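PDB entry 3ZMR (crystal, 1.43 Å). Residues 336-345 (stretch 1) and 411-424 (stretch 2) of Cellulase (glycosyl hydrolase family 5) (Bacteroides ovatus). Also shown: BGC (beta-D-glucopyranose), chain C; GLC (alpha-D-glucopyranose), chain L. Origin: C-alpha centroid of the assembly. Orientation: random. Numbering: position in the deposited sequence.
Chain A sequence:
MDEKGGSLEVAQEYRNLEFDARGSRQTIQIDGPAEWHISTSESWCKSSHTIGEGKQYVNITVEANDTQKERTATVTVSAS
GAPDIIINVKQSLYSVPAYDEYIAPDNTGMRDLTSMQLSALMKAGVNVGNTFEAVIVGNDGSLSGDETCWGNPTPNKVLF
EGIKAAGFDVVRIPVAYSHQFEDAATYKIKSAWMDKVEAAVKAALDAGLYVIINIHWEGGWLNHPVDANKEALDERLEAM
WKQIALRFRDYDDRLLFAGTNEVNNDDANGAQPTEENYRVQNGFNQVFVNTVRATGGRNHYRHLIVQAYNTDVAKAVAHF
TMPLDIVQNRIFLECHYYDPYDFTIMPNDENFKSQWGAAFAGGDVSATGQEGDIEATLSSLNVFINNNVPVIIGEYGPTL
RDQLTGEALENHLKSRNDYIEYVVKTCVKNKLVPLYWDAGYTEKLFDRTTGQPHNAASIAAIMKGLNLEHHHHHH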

# COMPACT_ATOMS: atom_id res chain seq x y z
N HIS A 336 -0.61 -7.03 4.33
CA HIS A 336 -1.62 -7.89 4.90
C HIS A 336 -0.92 -9.06 5.55
O HIS A 336 0.21 -9.37 5.20
N TYR A 337 -1.60 -9.74 6.47
CA TYR A 337 -0.92 -10.82 7.23
C TYR A 337 -1.93 -11.92 7.55
O TYR A 337 -2.84 -11.74 8.35
N TYR A 338 -1.71 -13.06 6.91
CA TYR A 338 -2.58 -14.23 7.07
C TYR A 338 -1.81 -15.53 7.38
O TYR A 338 -2.36 -16.62 7.28
N ASP A 339 -0.54 -15.43 7.76
CA ASP A 339 0.22 -16.62 8.10
C ASP A 339 -0.26 -17.13 9.46
O ASP A 339 -0.51 -16.36 10.37
N PRO A 340 -0.34 -18.46 9.63
CA PRO A 340 -0.19 -19.48 8.62
C PRO A 340 -1.49 -19.69 7.85
O PRO A 340 -2.59 -19.82 8.45
N TYR A 341 -1.37 -19.68 6.53
CA TYR A 341 -2.50 -19.74 5.61
C TYR A 341 -3.42 -20.96 5.86
O TYR A 341 -4.64 -20.84 5.81
N ASP A 342 -2.83 -22.11 6.17
CA ASP A 342 -3.62 -23.32 6.37
C ASP A 342 -4.50 -23.31 7.64
O ASP A 342 -5.44 -24.09 7.74
N PHE A 343 -4.20 -22.40 8.55
CA PHE A 343 -5.06 -22.12 9.69
C PHE A 343 -6.06 -20.98 9.40
O PHE A 343 -7.28 -21.13 9.57
N THR A 344 -5.56 -19.85 8.91
CA THR A 344 -6.38 -18.65 8.84
C THR A 344 -7.49 -18.70 7.78
O THR A 344 -8.64 -18.45 8.10
N ILE A 345 -7.12 -18.95 6.52
CA ILE A 345 -8.04 -18.71 5.40
C ILE A 345 -8.09 -19.82 4.34
O ILE A 345 -8.86 -19.73 3.38
N ASN A 411 -11.74 -26.23 20.63
CA ASN A 411 -10.31 -25.97 20.48
C ASN A 411 -10.06 -24.96 19.34
O ASN A 411 -9.13 -24.15 19.40
N HIS A 412 -10.89 -25.04 18.31
CA HIS A 412 -10.81 -24.13 17.16
C HIS A 412 -11.18 -22.72 17.62
O HIS A 412 -10.49 -21.74 17.28
N LEU A 413 -12.28 -22.58 18.35
CA LEU A 413 -12.74 -21.26 18.78
C LEU A 413 -11.67 -20.60 19.64
O LEU A 413 -11.37 -19.42 19.48
N LYS A 414 -11.10 -21.37 20.56
CA LYS A 414 -10.02 -20.89 21.44
C LYS A 414 -8.80 -20.49 20.62
O LYS A 414 -8.22 -19.42 20.85
N SER A 415 -8.43 -21.33 19.67
CA SER A 415 -7.26 -21.10 18.83
C SER A 415 -7.42 -19.77 18.08
O SER A 415 -6.46 -19.02 17.95
N ARG A 416 -8.60 -19.53 17.52
CA ARG A 416 -8.84 -18.26 16.79
C ARG A 416 -8.55 -17.09 17.70
O ARG A 416 -7.88 -16.10 17.32
N ASN A 417 -9.10 -17.12 18.90
CA ASN A 417 -8.94 -15.99 19.83
C ASN A 417 -7.52 -15.84 20.37
O ASN A 417 -7.01 -14.72 20.52
N ASP A 418 -6.83 -16.95 20.58
CA ASP A 418 -5.41 -16.94 20.98
C ASP A 418 -4.59 -16.28 19.85
O ASP A 418 -3.71 -15.44 20.09
N TYR A 419 -4.88 -16.68 18.62
CA TYR A 419 -4.18 -16.19 17.43
C TYR A 419 -4.41 -14.66 17.24
O TYR A 419 -3.48 -13.89 17.05
N ILE A 420 -5.65 -14.26 17.30
CA ILE A 420 -6.05 -12.87 17.19
C ILE A 420 -5.35 -12.01 18.21
O ILE A 420 -4.75 -10.96 17.87
N GLU A 421 -5.40 -12.41 19.47
CA GLU A 421 -4.73 -11.67 20.53
C GLU A 421 -3.24 -11.57 20.26
O GLU A 421 -2.65 -10.50 20.45
N TYR A 422 -2.65 -12.66 19.81
CA TYR A 422 -1.19 -12.73 19.61
C TYR A 422 -0.78 -11.79 18.46
O TYR A 422 0.20 -11.02 18.56
N VAL A 423 -1.50 -11.86 17.36
CA VAL A 423 -1.20 -10.98 16.22
C VAL A 423 -1.32 -9.50 16.65
O VAL A 423 -0.44 -8.69 16.36
N VAL A 424 -2.40 -9.17 17.31
CA VAL A 424 -2.66 -7.79 17.76
C VAL A 424 -1.55 -7.31 18.70
O VAL A 424 -0.98 -6.25 18.50

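A helix that packs against an irregular segment often does so through one stripe of side chains, with a single long polar-tipped residue reaching out to satisfy the loop's backbone. The contact between residues 411-424 and 336-345 of this family 5 cellulase illustrates the principle on a small scale, burying 335 Å² in total.

Along the helix, Asn-411 lies out of reach, but its carbonyl O accepts a hydrogen bond from Ser-415 OG at 2.8 Å. His-412, with chi1 t, starts sideways, yet its ring comes nearer at the end, bringing ND1 to 4.5 Å from Phe-343 CE1. Leu-413 and Lys-414 take no part; the lysine instead forms a salt bridge along the helix, Lys-414 NZ to Asp-418 OD2 at 2.8 Å.

One turn after Asn-411, Ser-415 points toward the other stretch. Its chi1 is m, and with the hydroxyl turned back to the helix backbone, CB is left to meet Phe-343 CE1 at 4.0 Å. Arg-416, also m at chi1, points sideways, and the aliphatic start of its chain borders the same ring, CG lying 4.4 Å from Phe-343 CZ. Phe-343, in the t rotamer and directed toward the helix, thus lies against successive turns, where its contacts run from His-412 to Tyr-419.

Tyr-419 is the centerpiece. It points toward stretch 1 with chi1 t, and its ring receives the edge of Phe-343 on one face: the centroids are 5.4 Å apart, the planes meet at 60°, and Phe-343 CE2 approaches Tyr-419 CG to 3.7 Å. Pro-340, which follows a cis peptide bond and occupies the N-cap position of the short helix, brings CD to 3.9 Å from Tyr-419 CE1. At the ring's tip, Tyr-419 OH donates a short hydrogen bond to Asp-339 O, 2.6 Å away, while the Asp-339 carboxylate leads away from the helix. Water 1 donates to both Tyr-419 OH (2.8 Å) and Tyr-337 O (2.6 Å), so the phenol is linked to two backbone carbonyls, one directly and one through solvent. Thr-344, chi1 p, sets CG2 3.5 Å from Tyr-419 OH, while Thr-344 OG1 donates to Tyr-338 O at 2.6 Å.

One further turn on, Val-423 (chi1 t) closes the stripe: Val-423 CG2 lies 4.4 Å from Tyr-337 CE2, at the edge of a ring whose side chain is itself a t rotamer directed toward the helix.

Tyr-338 points away from the helix, and its ring lies near the bound sugar: Tyr-338 OH is 3.7 Å from BGC C5, and Tyr-338 CE2 is 3.9 Å from GLC C1.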

# COMPACT_ATOMS: atom_id res chain seq x y z
CB HIS A 336 -2.63 -8.34 3.83
CG HIS A 336 -3.39 -7.23 3.19
ND1 HIS A 336 -4.17 -7.39 2.07
CD2 HIS A 336 -3.51 -5.92 3.54
CE1 HIS A 336 -4.71 -6.23 1.75
NE2 HIS A 336 -4.31 -5.32 2.62
CB TYR A 337 -0.29 -10.29 8.53
CG TYR A 337 0.58 -11.34 9.18
CD1 TYR A 337 1.82 -11.67 8.65
CD2 TYR A 337 0.12 -12.06 10.27
CE1 TYR A 337 2.59 -12.67 9.21
CE2 TYR A 337 0.88 -13.05 10.86
CZ TYR A 337 2.13 -13.35 10.32
OH TYR A 337 2.90 -14.34 10.89
CB TYR A 338 -3.45 -14.42 5.84
CG TYR A 338 -4.57 -13.42 5.66
CD1 TYR A 338 -5.67 -13.45 6.49
CD2 TYR A 338 -4.53 -12.45 4.66
CE1 TYR A 338 -6.72 -12.56 6.31
CE2 TYR A 338 -5.57 -11.58 4.47
CZ TYR A 338 -6.68 -11.64 5.29
OH TYR A 338 -7.77 -10.81 5.10
CB ASP A 339 1.74 -16.33 8.20
CG ASP A 339 2.36 -15.86 6.89
OD1 ASP A 339 1.76 -16.06 5.81
OD2 ASP A 339 3.49 -15.31 6.97
CB PRO A 340 0.16 -20.73 9.43
CG PRO A 340 -0.48 -20.53 10.76
CD PRO A 340 -0.67 -19.03 10.95
CB TYR A 341 -1.98 -19.78 4.17
CG TYR A 341 -3.04 -19.99 3.14
CD1 TYR A 341 -3.83 -18.95 2.69
CD2 TYR A 341 -3.24 -21.26 2.58
CE1 TYR A 341 -4.80 -19.15 1.73
CE2 TYR A 341 -4.20 -21.47 1.60
CZ TYR A 341 -4.98 -20.42 1.19
OH TYR A 341 -5.95 -20.63 0.24
CB ASP A 342 -2.80 -24.62 6.23
CG ASP A 342 -1.71 -24.77 7.25
OD1 ASP A 342 -1.50 -23.87 8.09
OD2 ASP A 342 -1.08 -25.85 7.23
CB PHE A 343 -4.22 -21.77 10.93
CG PHE A 343 -5.03 -21.29 12.10
CD1 PHE A 343 -5.84 -22.15 12.82
CD2 PHE A 343 -4.99 -19.96 12.48
CE1 PHE A 343 -6.59 -21.69 13.88
CE2 PHE A 343 -5.73 -19.49 13.55
CZ PHE A 343 -6.53 -20.35 14.24
CB THR A 344 -5.56 -17.38 8.60
OG1 THR A 344 -4.81 -17.53 7.39
CG2 THR A 344 -4.65 -17.10 9.81
CB ILE A 345 -7.80 -17.33 4.75
CG1 ILE A 345 -6.39 -17.21 4.22
CG2 ILE A 345 -8.10 -16.17 5.72
CD1 ILE A 345 -6.23 -15.99 3.34
CB ASN A 411 -9.56 -27.28 20.19
CG ASN A 411 -9.49 -28.19 21.39
OD1 ASN A 411 -9.75 -27.78 22.51
ND2 ASN A 411 -9.15 -29.45 21.14
CB HIS A 412 -11.69 -24.61 16.01
CG HIS A 412 -11.86 -23.60 14.90
ND1 HIS A 412 -10.81 -23.19 14.12
CD2 HIS A 412 -12.95 -22.91 14.48
CE1 HIS A 412 -11.25 -22.30 13.24
NE2 HIS A 412 -12.54 -22.11 13.44
CB LEU A 413 -14.07 -21.35 19.53
CG LEU A 413 -15.28 -21.76 18.69
CD1 LEU A 413 -16.46 -21.98 19.61
CD2 LEU A 413 -15.60 -20.72 17.64
CB LYS A 414 -9.63 -21.95 22.49
CG LYS A 414 -8.46 -21.52 23.39
CD LYS A 414 -8.10 -22.54 24.46
CE LYS A 414 -7.31 -21.88 25.59
NZ LYS A 414 -6.00 -21.36 25.11
CB SER A 415 -7.13 -22.22 17.81
OG SER A 415 -6.59 -23.41 18.41
CB ARG A 416 -10.26 -18.09 16.26
CG ARG A 416 -10.67 -19.12 15.24
CD ARG A 416 -12.10 -18.82 14.82
NE ARG A 416 -12.21 -17.59 14.03
CZ ARG A 416 -12.65 -16.42 14.49
NH1 ARG A 416 -13.10 -16.26 15.73
NH2 ARG A 416 -12.63 -15.37 13.65
CB ASN A 417 -10.01 -16.06 20.91
CG ASN A 417 -11.38 -15.80 20.35
OD1 ASN A 417 -11.53 -15.04 19.36
ND2 ASN A 417 -12.38 -16.44 20.91
CB ASP A 418 -4.89 -18.37 21.25
CG ASP A 418 -5.45 -18.96 22.53
OD1 ASP A 418 -6.07 -18.22 23.37
OD2 ASP A 418 -5.24 -20.18 22.70
CB TYR A 419 -4.66 -16.94 16.17
CG TYR A 419 -4.09 -16.41 14.88
CD1 TYR A 419 -2.86 -16.84 14.42
CD2 TYR A 419 -4.77 -15.46 14.15
CE1 TYR A 419 -2.30 -16.34 13.28
CE2 TYR A 419 -4.25 -14.97 12.96
CZ TYR A 419 -3.01 -15.41 12.52
OH TYR A 419 -2.45 -14.88 11.36
CB ILE A 420 -7.60 -12.70 17.29
CG1 ILE A 420 -8.28 -13.26 16.04
CG2 ILE A 420 -7.98 -11.24 17.49
CD1 ILE A 420 -9.79 -13.44 16.15
CB GLU A 421 -4.96 -12.35 21.88
CG GLU A 421 -4.31 -11.64 23.05
CD GLU A 421 -4.28 -12.46 24.33
OE1 GLU A 421 -5.21 -13.27 24.57
OE2 GLU A 421 -3.33 -12.25 25.12
CB TYR A 422 -0.66 -14.15 19.36
CG TYR A 422 0.84 -14.21 19.50
CD1 TYR A 422 1.44 -14.31 20.75
CD2 TYR A 422 1.66 -14.09 18.39
CE1 TYR A 422 2.81 -14.31 20.88
CE2 TYR A 422 3.03 -14.09 18.50
CZ TYR A 422 3.60 -14.20 19.74
OH TYR A 422 4.98 -14.19 19.86
CB VAL A 423 -2.09 -11.28 15.01
CG1 VAL A 423 -1.98 -10.18 13.96
CG2 VAL A 423 -1.70 -12.65 14.46
CB VAL A 424 -4.07 -7.59 18.36
CG1 VAL A 424 -4.23 -6.21 18.99
CG2 VAL A 424 -5.10 -7.78 17.27
C2 BGC C . -7.78 -9.67 -0.07
C3 BGC C . -9.20 -9.96 0.44
C4 BGC C . -9.43 -11.44 0.70
C5 BGC C . -8.28 -11.86 1.63
C6 BGC C . -8.42 -13.31 2.06
C1 BGC C . -6.62 -10.34 0.68
O2 BGC C . -7.57 -8.26 -0.06
O3 BGC C . -10.15 -9.49 -0.54
O4 BGC C . -10.77 -11.66 1.24
O5 BGC C . -7.00 -11.68 0.99
O6 BGC C . -8.66 -14.08 0.87
C1 GLC L . -6.97 -10.43 1.02
C2 GLC L . -7.93 -9.73 0.07
C3 GLC L . -9.39 -9.95 0.47
C4 GLC L . -9.60 -11.46 0.60
C5 GLC L . -8.50 -12.09 1.46
C6 GLC L . -8.64 -13.60 1.66
O2 GLC L . -7.59 -8.37 0.01
O3 GLC L . -10.30 -9.31 -0.45
O4 GLC L . -10.85 -11.63 1.21
O5 GLC L . -7.22 -11.80 0.93
O6 GLC L . -9.41 -13.79 2.83
O HOH W 1 -4.24 -13.35 9.92